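Local atomic coordinates of ubiquitin-conjugating enzyme (Plasmodium vivax, PDB entry 2FO3), a protein that probably acts as a ubiquitin-conjugating (E2) enzyme, carrying ubiquitin as a thioester on its catalytic cysteine and passing it on to substrates. Residues A[35-40]-A[58-63]; A[15-20]-A[104-109]. All coordinates share one frame; numbering follows the deposited sequence.

Contact 1 of 2, residues A[35-40]-A[58-63]; sequences IRIWIV and KIIFPD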
loop_
_atom_site.group_PDB
_atom_site.type_symbol
_atom_site.label_atom_id
_atom_site.label_comp_id
_atom_site.label_asym_id
_atom_site.label_seq_id
_atom_site.Cartn_x
_atom_site.Cartn_y
_atom_site.Cartn_z
ATOM N N ILE A 35 -14.589 7.192 -0.569
ATOM C CA ILE A 35 -13.376 8.026 -0.563
ATOM C C ILE A 35 -12.281 7.410 0.323
ATOM O O ILE A 35 -11.115 7.799 0.242
ATOM C CB ILE A 35 -13.648 9.500 -0.065
ATOM C CG1 ILE A 35 -14.215 9.524 1.358
ATOM C CG2 ILE A 35 -14.585 10.266 -1.039
ATOM C CD1 ILE A 35 -14.432 11.004 1.913
ATOM N N ARG A 36 -12.682 6.461 1.170
ATOM C CA ARG A 36 -11.771 5.869 2.163
ATOM C C ARG A 36 -11.098 4.573 1.698
ATOM O O ARG A 36 -10.380 3.927 2.472
ATOM C CB ARG A 36 -12.501 5.701 3.512
ATOM C CG ARG A 36 -12.963 7.025 4.054
ATOM C CD ARG A 36 -13.309 6.979 5.510
ATOM N NE ARG A 36 -13.233 8.332 6.064
ATOM C CZ ARG A 36 -12.187 8.824 6.749
ATOM N NH1 ARG A 36 -11.118 8.074 7.007
ATOM N NH2 ARG A 36 -12.221 10.078 7.204
ATOM N N ILE A 37 -11.297 4.197 0.431
ATOM C CA ILE A 37 -10.646 2.996 -0.119
ATOM C C ILE A 37 -9.857 3.306 -1.415
ATOM O O ILE A 37 -10.411 3.892 -2.368
ATOM C CB ILE A 37 -11.664 1.828 -0.399
ATOM C CG1 ILE A 37 -12.268 1.298 0.897
ATOM C CG2 ILE A 37 -11.001 0.709 -1.170
ATOM C CD1 ILE A 37 -13.276 0.161 0.707
ATOM N N TRP A 38 -8.587 2.901 -1.434
ATOM C CA TRP A 38 -7.722 2.978 -2.615
ATOM C C TRP A 38 -7.296 1.582 -3.024
ATOM O O TRP A 38 -7.216 0.687 -2.197
ATOM C CB TRP A 38 -6.442 3.799 -2.333
ATOM C CG TRP A 38 -6.600 5.249 -2.005
ATOM C CD1 TRP A 38 -7.777 5.995 -1.971
ATOM C CD2 TRP A 38 -5.532 6.180 -1.740
ATOM N NE1 TRP A 38 -7.480 7.296 -1.659
ATOM C CE2 TRP A 38 -6.120 7.444 -1.528
ATOM C CE3 TRP A 38 -4.125 6.061 -1.671
ATOM C CZ2 TRP A 38 -5.353 8.598 -1.212
ATOM C CZ3 TRP A 38 -3.355 7.204 -1.352
ATOM C CH2 TRP A 38 -3.985 8.460 -1.133
ATOM N N ILE A 39 -6.972 1.404 -4.294
ATOM C CA ILE A 39 -6.371 0.174 -4.776
ATOM C C ILE A 39 -5.138 0.570 -5.550
ATOM O O ILE A 39 -5.216 1.286 -6.564
ATOM C CB ILE A 39 -7.274 -0.663 -5.736
ATOM C CG1 ILE A 39 -8.705 -0.822 -5.208
ATOM C CG2 ILE A 39 -6.618 -2.026 -6.066
ATOM C CD1 ILE A 39 -8.811 -1.691 -4.029
ATOM N N VAL A 40 -4.003 0.110 -5.063
ATOM C CA VAL A 40 -2.727 0.355 -5.715
ATOM C C VAL A 40 -2.283 -0.870 -6.533
ATOM O O VAL A 40 -2.238 -2.012 -6.025
ATOM C CB VAL A 40 -1.649 0.785 -4.661
ATOM C CG1 VAL A 40 -0.252 0.900 -5.297
ATOM C CG2 VAL A 40 -2.045 2.078 -4.023
ATOM N N LYS A 58 -4.838 -3.275 -1.444
ATOM C CA LYS A 58 -6.015 -2.522 -1.009
ATOM C C LYS A 58 -5.674 -1.722 0.249
ATOM O O LYS A 58 -5.071 -2.257 1.184
ATOM C CB LYS A 58 -7.208 -3.418 -0.766
ATOM C CG LYS A 58 -8.446 -2.604 -0.416
ATOM C CD LYS A 58 -9.734 -3.396 -0.761
ATOM C CE LYS A 58 -10.853 -3.006 0.182
ATOM N NZ LYS A 58 -12.111 -3.836 -0.083
ATOM N N ILE A 59 -6.060 -0.459 0.244
ATOM C CA ILE A 59 -5.765 0.473 1.314
ATOM C C ILE A 59 -7.052 1.057 1.858
ATOM O O ILE A 59 -7.805 1.687 1.137
ATOM C CB ILE A 59 -4.789 1.591 0.868
ATOM C CG1 ILE A 59 -3.444 0.993 0.399
ATOM C CG2 ILE A 59 -4.537 2.574 2.040
ATOM C CD1 ILE A 59 -2.606 1.990 -0.413
ATOM N N ILE A 60 -7.321 0.809 3.139
ATOM C CA ILE A 60 -8.531 1.338 3.768
ATOM C C ILE A 60 -8.196 2.323 4.853
ATOM O O ILE A 60 -7.486 1.988 5.825
ATOM C CB ILE A 60 -9.402 0.198 4.375
ATOM C CG1 ILE A 60 -9.663 -0.900 3.341
ATOM C CG2 ILE A 60 -10.717 0.768 4.950
ATOM C CD1 ILE A 60 -10.113 -2.198 3.914
ATOM N N PHE A 61 -8.714 3.534 4.718
ATOM C CA PHE A 61 -8.522 4.563 5.746
ATOM C C PHE A 61 -9.640 4.492 6.793
ATOM O O PHE A 61 -10.813 4.729 6.454
ATOM C CB PHE A 61 -8.532 5.943 5.132
ATOM C CG PHE A 61 -7.464 6.156 4.119
ATOM C CD1 PHE A 61 -6.201 6.640 4.498
ATOM C CD2 PHE A 61 -7.704 5.867 2.766
ATOM C CE1 PHE A 61 -5.198 6.838 3.532
ATOM C CE2 PHE A 61 -6.695 6.057 1.802
ATOM C CZ PHE A 61 -5.451 6.536 2.192
ATOM N N PRO A 62 -9.282 4.145 8.057
ATOM C CA PRO A 62 -10.268 4.057 9.122
ATOM C C PRO A 62 -10.752 5.443 9.547
ATOM O O PRO A 62 -10.134 6.468 9.220
ATOM C CB PRO A 62 -9.502 3.353 10.253
ATOM C CG PRO A 62 -8.076 3.780 10.050
ATOM C CD PRO A 62 -7.921 3.797 8.538
ATOM N N ASP A 63 -11.864 5.468 10.266
ATOM C CA ASP A 63 -12.440 6.711 10.719
ATOM C C ASP A 63 -11.477 7.582 11.560
ATOM O O ASP A 63 -11.585 8.824 11.550
ATOM C CB ASP A 63 -13.720 6.431 11.511
ATOM C CG ASP A 63 -14.657 7.604 11.507
ATOM O OD1 ASP A 63 -15.044 8.051 10.397
ATOM O OD2 ASP A 63 -15.010 8.084 12.601
#
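In the beta hairpin of strands 37-43 and 54-60, the two inner strands of the four-stranded antiparallel sheet, Trp38 and Ile59 form a hydrogen-bonded pair: Trp38 N donates to Ile59 O at 2.9 Å, and Ile59 N bonds back to Trp38 O. A nearly straight bond (171°) from Phe61 N to Arg36 O, 2.8 Å long, carries the pairing past the end of strand 54-60. Phe61 turns its edge onto the indole of Trp38, with its CE2 3.6 Å above the middle of the Trp38 ring plane and the planes inclined at 72°, a T-shaped stack. Phe61 and Pro62 open the FPxxYPxxPP sequence well known from E2 catalytic domains, and Tyr65 of that sequence adds a second edge-to-face partner to Phe61. On the same face, Val40 CG2 meets Ile59 CD1 at 3.7 Å, and helix 105-116 packs against Ile59. The other face carries Ile37 and Ile60, lying side by side with their CG1 atoms 4.2 Å apart. Lys58, its CG anti to the backbone N (chi1 -176°), stretches its methylenes across this face: CG lies 3.7 Å from Ile39 CD1, while CE comes up to CG2 and CD1 of Ile37. The Arg36 side chain, extended from CG to NE, brings NH1 to Phe61 O in a weak hydrogen bond of 3.4 Å.

Contact 2 of 2, residues A[15-20]-A[104-109]; sequences LHNFLN and SISGLV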
loop_
_atom_site.group_PDB
_atom_site.type_symbol
_atom_site.label_atom_id
_atom_site.label_comp_id
_atom_site.label_asym_id
_atom_site.label_seq_id
_atom_site.Cartn_x
_atom_site.Cartn_y
_atom_site.Cartn_z
ATOM N N LEU A 15 -3.589 11.839 -1.423
ATOM C CA LEU A 15 -3.962 11.582 -2.827
ATOM C C LEU A 15 -3.099 12.428 -3.769
ATOM O O LEU A 15 -2.505 11.900 -4.695
ATOM C CB LEU A 15 -5.434 11.872 -3.059
ATOM C CG LEU A 15 -5.961 11.725 -4.508
ATOM C CD1 LEU A 15 -5.674 10.356 -5.151
ATOM C CD2 LEU A 15 -7.454 12.023 -4.476
ATOM N N HIS A 16 -3.028 13.739 -3.504
ATOM C CA HIS A 16 -2.090 14.622 -4.221
ATOM C C HIS A 16 -0.682 14.073 -4.175
ATOM O O HIS A 16 -0.000 13.991 -5.191
ATOM C CB HIS A 16 -2.111 16.047 -3.622
ATOM C CG HIS A 16 -0.972 16.907 -4.090
ATOM N ND1 HIS A 16 -0.797 17.261 -5.413
ATOM C CD2 HIS A 16 0.051 17.485 -3.409
ATOM C CE1 HIS A 16 0.281 18.025 -5.525
ATOM N NE2 HIS A 16 0.819 18.166 -4.327
ATOM N N ASN A 17 -0.224 13.697 -2.978
ATOM C CA ASN A 17 1.152 13.212 -2.858
ATOM C C ASN A 17 1.436 11.981 -3.672
ATOM O O ASN A 17 2.487 11.896 -4.337
ATOM C CB ASN A 17 1.527 12.969 -1.390
ATOM C CG ASN A 17 2.925 12.445 -1.253
ATOM O OD1 ASN A 17 3.141 11.273 -0.932
ATOM N ND2 ASN A 17 3.891 13.282 -1.565
ATOM N N PHE A 18 0.504 11.023 -3.627
ATOM C CA PHE A 18 0.623 9.779 -4.343
ATOM C C PHE A 18 0.576 10.016 -5.861
ATOM O O PHE A 18 1.373 9.458 -6.594
ATOM C CB PHE A 18 -0.483 8.818 -3.938
ATOM C CG PHE A 18 -0.149 7.384 -4.201
ATOM C CD1 PHE A 18 0.242 6.549 -3.151
ATOM C CD2 PHE A 18 -0.218 6.858 -5.488
ATOM C CE1 PHE A 18 0.538 5.208 -3.389
ATOM C CE2 PHE A 18 0.101 5.507 -5.753
ATOM C CZ PHE A 18 0.464 4.682 -4.716
ATOM N N LEU A 19 -0.357 10.847 -6.320
ATOM C CA LEU A 19 -0.483 11.090 -7.781
ATOM C C LEU A 19 0.709 11.835 -8.299
ATOM O O LEU A 19 1.173 11.576 -9.398
ATOM C CB LEU A 19 -1.741 11.877 -8.102
ATOM C CG LEU A 19 -3.035 11.116 -7.820
ATOM C CD1 LEU A 19 -4.244 12.040 -8.039
ATOM C CD2 LEU A 19 -3.139 9.802 -8.660
ATOM N N ASN A 20 1.202 12.775 -7.499
ATOM C CA ASN A 20 2.373 13.566 -7.896
ATOM C C ASN A 20 3.696 12.798 -7.744
ATOM O O ASN A 20 4.606 12.912 -8.587
ATOM C CB ASN A 20 2.394 14.882 -7.130
ATOM C CG ASN A 20 2.598 16.062 -8.029
ATOM O OD1 ASN A 20 3.294 17.013 -7.667
ATOM N ND2 ASN A 20 1.987 16.017 -9.232
ATOM N N SER A 104 3.517 9.024 4.903
ATOM C CA SER A 104 2.753 9.174 3.671
ATOM C C SER A 104 2.316 7.806 3.161
ATOM O O SER A 104 3.018 6.798 3.365
ATOM C CB SER A 104 3.600 9.863 2.587
ATOM O OG SER A 104 4.613 9.023 2.074
ATOM N N ILE A 105 1.183 7.749 2.458
ATOM C CA ILE A 105 0.757 6.471 1.870
ATOM C C ILE A 105 1.746 6.029 0.775
ATOM O O ILE A 105 2.067 4.848 0.646
ATOM C CB ILE A 105 -0.684 6.560 1.313
ATOM C CG1 ILE A 105 -1.662 7.039 2.417
ATOM C CG2 ILE A 105 -1.108 5.233 0.621
ATOM C CD1 ILE A 105 -1.707 6.148 3.722
ATOM N N SER A 106 2.186 6.972 -0.043
ATOM C CA SER A 106 3.243 6.684 -1.006
ATOM C C SER A 106 4.470 5.960 -0.357
ATOM O O SER A 106 4.940 4.944 -0.869
ATOM C CB SER A 106 3.687 7.975 -1.721
ATOM O OG SER A 106 4.509 7.622 -2.796
ATOM N N GLY A 107 4.970 6.494 0.762
ATOM C CA GLY A 107 6.116 5.909 1.489
ATOM C C GLY A 107 5.784 4.536 2.083
ATOM O O GLY A 107 6.650 3.650 2.126
ATOM N N LEU A 108 4.550 4.375 2.548
ATOM C CA LEU A 108 4.107 3.083 3.068
ATOM C C LEU A 108 4.186 2.017 1.976
ATOM O O LEU A 108 4.753 0.956 2.190
ATOM C CB LEU A 108 2.685 3.207 3.628
ATOM C CG LEU A 108 2.014 1.919 4.055
ATOM C CD1 LEU A 108 2.777 1.320 5.232
ATOM C CD2 LEU A 108 0.561 2.202 4.396
ATOM N N VAL A 109 3.627 2.327 0.798
ATOM C CA VAL A 109 3.670 1.434 -0.354
ATOM C C VAL A 109 5.118 1.188 -0.799
ATOM O O VAL A 109 5.507 0.058 -1.100
ATOM C CB VAL A 109 2.770 1.996 -1.519
ATOM C CG1 VAL A 109 2.977 1.167 -2.800
ATOM C CG2 VAL A 109 1.254 2.019 -1.057
HETATM O O HOH W 1 0.853 9.626 -0.310
HETATM O O HOH W 2 6.193 10.078 0.136
#
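Phe18 fills the tight part of the contact between helices 10-20 and 105-116, setting CD1 and CE1 against the start of the second helix. Its CD1 lies 3.7 Å from Ser106 N and its CE1 4.0 Å from Val109 CG2, the methyl sitting near the ring plane at the edge. With CG anti to the backbone N (chi1 -158°), the ring reaches towards the second helix, where Ile105 CG2 also approaches Phe18 CD1, at 4.2 Å. Pro23, Leu28 and Val40 close round the same ring. The short helical segments make an angle of 53° and their axes come no nearer than 9.4 Å. In the UBC fold of E2 enzymes these are the N-terminal helix and the helix that follows the active-site region, and here both pack on the sheet face that carries Trp38. Towards Asn17 the contact is thinner: OD1 touches Ser106 CB at 3.4 Å, and waters make up much of the remaining link. One water lies 2.9 Å from Asn17 OD1 and accepts from Ser106 N at 3.0 Å, bridging the side-chain amide to a backbone N-H in the helix's first turn. A second water is held by Ser104 OG and bonds weakly to Asn17 OD1. Ser104 is the N-cap: its OG accepts from Gly107 N at 2.9 Å, so this hydroxyl serves both the helix end and one of the bridging waters. Ile105 N also bonds to Glu14 OE1 of helix 10-20, and Ser106 OG to Asn21 O just after that helix.

In the fold
The centres of the two contacts lie 12 Å apart, and the contacts share one hydrophobic core: contact 1 supplies its sheet wall and contact 2 its helical cover. Val40 CG2 meets Phe18 CZ at 3.7 Å, and Phe61 CE1 packs on Ile105 CD1 at 3.6 Å. Trp38 touches both helices: its CH2 comes within 3.4 Å of Leu15 N, and its CZ3 lies 3.6 Å from Ile105 CG2. In sequence, the hairpin of 35-40 and 58-63 is nested inside the long loop closed by 15-20 and 104-109. The catalytic cysteine, as in other E2 enzymes, is expected in the segment between strand 71-74 and helix 105-116, within that same loop but after the hairpin.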